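Local coordinates for protein argonaute (PDB 5I4A), which uses short 5'-OH RNA guides to bind complementary single-stranded DNA or RNA targets and cleave them, at residues P295-F300 against D371-I376. Sequence-based numbering, arbitrary orientation.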
loop_
_atom_site.group_PDB
_atom_site.type_symbol
_atom_site.label_atom_id
_atom_site.label_comp_id
_atom_site.label_asym_id
_atom_site.label_seq_id
_atom_site.Cartn_x
_atom_site.Cartn_y
_atom_site.Cartn_z
ATOM N N PRO A 295 -13.731 -12.030 -30.522
ATOM C CA PRO A 295 -14.750 -12.907 -29.938
ATOM C C PRO A 295 -14.509 -13.122 -28.452
ATOM O O PRO A 295 -13.368 -13.183 -27.985
ATOM C CB PRO A 295 -14.580 -14.213 -30.722
ATOM C CG PRO A 295 -13.135 -14.219 -31.104
ATOM C CD PRO A 295 -12.760 -12.777 -31.342
ATOM N N LEU A 296 -15.606 -13.220 -27.707
ATOM C CA LEU A 296 -15.580 -13.600 -26.301
ATOM C C LEU A 296 -15.986 -15.066 -26.208
ATOM O O LEU A 296 -17.150 -15.410 -26.437
ATOM C CB LEU A 296 -16.511 -12.714 -25.477
ATOM C CG LEU A 296 -16.591 -13.023 -23.979
ATOM C CD1 LEU A 296 -15.219 -12.919 -23.332
ATOM C CD2 LEU A 296 -17.584 -12.098 -23.290
ATOM N N LYS A 297 -15.022 -15.925 -25.893
ATOM C CA LYS A 297 -15.234 -17.363 -25.802
ATOM C C LYS A 297 -15.088 -17.807 -24.353
ATOM O O LYS A 297 -14.238 -17.289 -23.621
ATOM C CB LYS A 297 -14.244 -18.115 -26.698
ATOM C CG LYS A 297 -14.405 -17.794 -28.183
ATOM C CD LYS A 297 -13.366 -18.504 -29.038
ATOM C CE LYS A 297 -11.965 -18.000 -28.739
ATOM N NZ LYS A 297 -10.955 -18.571 -29.675
ATOM N N ALA A 298 -15.917 -18.765 -23.936
ATOM C CA ALA A 298 -15.940 -19.136 -22.529
ATOM C C ALA A 298 -16.476 -20.548 -22.347
ATOM O O ALA A 298 -17.230 -21.056 -23.181
ATOM C CB ALA A 298 -16.786 -18.145 -21.718
ATOM N N ILE A 299 -16.065 -21.172 -21.243
ATOM C CA ILE A 299 -16.640 -22.419 -20.755
ATOM C C ILE A 299 -16.855 -22.275 -19.252
ATOM O O ILE A 299 -16.340 -21.353 -18.616
ATOM C CB ILE A 299 -15.763 -23.653 -21.064
ATOM C CG1 ILE A 299 -14.351 -23.471 -20.499
ATOM C CG2 ILE A 299 -15.728 -23.932 -22.563
ATOM C CD1 ILE A 299 -13.463 -24.683 -20.692
ATOM N N PHE A 300 -17.620 -23.205 -18.683
ATOM C CA PHE A 300 -18.057 -23.132 -17.295
ATOM C C PHE A 300 -17.475 -24.279 -16.477
ATOM O O PHE A 300 -17.398 -25.419 -16.951
ATOM C CB PHE A 300 -19.592 -23.172 -17.190
ATOM C CG PHE A 300 -20.287 -22.033 -17.883
ATOM C CD1 PHE A 300 -20.640 -22.129 -19.219
ATOM C CD2 PHE A 300 -20.606 -20.874 -17.191
ATOM C CE1 PHE A 300 -21.288 -21.084 -19.854
ATOM C CE2 PHE A 300 -21.250 -19.829 -17.823
ATOM C CZ PHE A 300 -21.591 -19.934 -19.154
ATOM N N ASP A 371 -6.249 -20.258 -28.170
ATOM C CA ASP A 371 -6.667 -18.859 -28.148
ATOM C C ASP A 371 -7.145 -18.431 -26.764
ATOM O O ASP A 371 -6.875 -19.106 -25.766
ATOM C CB ASP A 371 -7.766 -18.606 -29.182
ATOM C CG ASP A 371 -7.500 -19.313 -30.493
ATOM O OD1 ASP A 371 -6.366 -19.799 -30.683
ATOM O OD2 ASP A 371 -8.422 -19.387 -31.332
ATOM N N ASN A 372 -7.857 -17.305 -26.701
ATOM C CA ASN A 372 -8.334 -16.742 -25.442
ATOM C C ASN A 372 -9.699 -17.340 -25.125
ATOM O O ASN A 372 -10.680 -17.069 -25.824
ATOM C CB ASN A 372 -8.419 -15.222 -25.529
ATOM C CG ASN A 372 -7.155 -14.600 -26.084
ATOM O OD1 ASN A 372 -6.056 -14.871 -25.606
ATOM N ND2 ASN A 372 -7.306 -13.770 -27.115
ATOM N N VAL A 373 -9.766 -18.149 -24.071
ATOM C CA VAL A 373 -11.019 -18.747 -23.625
ATOM C C VAL A 373 -11.123 -18.544 -22.123
ATOM O O VAL A 373 -10.226 -18.949 -21.371
ATOM C CB VAL A 373 -11.114 -20.242 -23.983
ATOM C CG1 VAL A 373 -12.368 -20.856 -23.362
ATOM C CG2 VAL A 373 -11.132 -20.422 -25.492
ATOM N N MET A 374 -12.209 -17.914 -21.693
ATOM C CA MET A 374 -12.443 -17.659 -20.281
ATOM C C MET A 374 -12.981 -18.909 -19.598
ATOM O O MET A 374 -13.860 -19.594 -20.124
ATOM C CB MET A 374 -13.436 -16.514 -20.108
ATOM C CG MET A 374 -13.046 -15.249 -20.845
ATOM S SD MET A 374 -11.539 -14.543 -20.167
ATOM C CE MET A 374 -11.108 -13.397 -21.462
ATOM N N ALA A 375 -12.454 -19.199 -18.417
ATOM C CA ALA A 375 -12.978 -20.268 -17.578
ATOM C C ALA A 375 -13.815 -19.611 -16.486
ATOM O O ALA A 375 -13.283 -19.084 -15.507
ATOM C CB ALA A 375 -11.854 -21.117 -17.001
ATOM N N ILE A 376 -15.134 -19.630 -16.671
ATOM C CA ILE A 376 -16.072 -19.132 -15.665
ATOM C C ILE A 376 -16.178 -20.200 -14.581
ATOM O O ILE A 376 -16.865 -21.214 -14.747
ATOM C CB ILE A 376 -17.435 -18.796 -16.275
ATOM C CG1 ILE A 376 -17.286 -17.656 -17.290
ATOM C CG2 ILE A 376 -18.428 -18.415 -15.184
ATOM C CD1 ILE A 376 -18.471 -17.493 -18.217
HETATM O O HOH W 1 -12.407 -14.844 -25.372
HETATM O O HOH W 2 -10.568 -13.771 -28.224
HETATM O O HOH W 3 -9.567 -15.961 -28.841
#
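Residues 295-300 and 374-376 run as neighbouring parallel strands, their axes 33° apart. Three backbone hydrogen bonds alternate between them: Met-374 N to Lys-297 O (2.9 Å), Ile-299 N to Met-374 O, and Ile-376 N to Ile-299 O. The last two lie almost along their C=O axes, whereas Met-374 N sits above the carbonyl plane of Lys-297. Ala-298 CA adds a C-H...O contact to Met-374 O (3.2 Å). Upstream of Lys-297 O the direct backbone bonding gives way to water: water 1 accepts from Lys-297 N and donates to Pro-295 O and Asn-372 O, bridging the diverging chains. The pair belongs to the parallel sheet of the Mid domain, where 295-302 is also paired with 337-340 and 374-379 with 398-403. On one face, beneath Met-422 of helix 412-424, Met-374 CG, anti to the carbonyl carbon (chi1 -54°), reaches Leu-296 CD1 (4.0 Å), the two side chains nearly perpendicular. Farther along this face Ile-376 CD1 touches both Ala-298 CB (3.9 Å) and Phe-300 CE2 (3.7 Å). The Phe-300 ring and the Ile-376 side chain project alongside one another, and the ring also meets Phe-319 edge-to-face and touches Phe-340. An alanine in place of Phe-300 would remove the ring and would probably loosen the packing around Ile-376 and both phenylalanines. On the other face Ile-299 CG1 is wedged against both its backbone N and C, near Val-373 CG1. Lys-297, bent at chi3 (-66°), passes across Val-373 CG2 and reaches Asp-371 OD2 with NZ in a 3.1 Å salt bridge at the more open end of the contact; water 3 accepts from Asn-372 N and, weakly, from NZ.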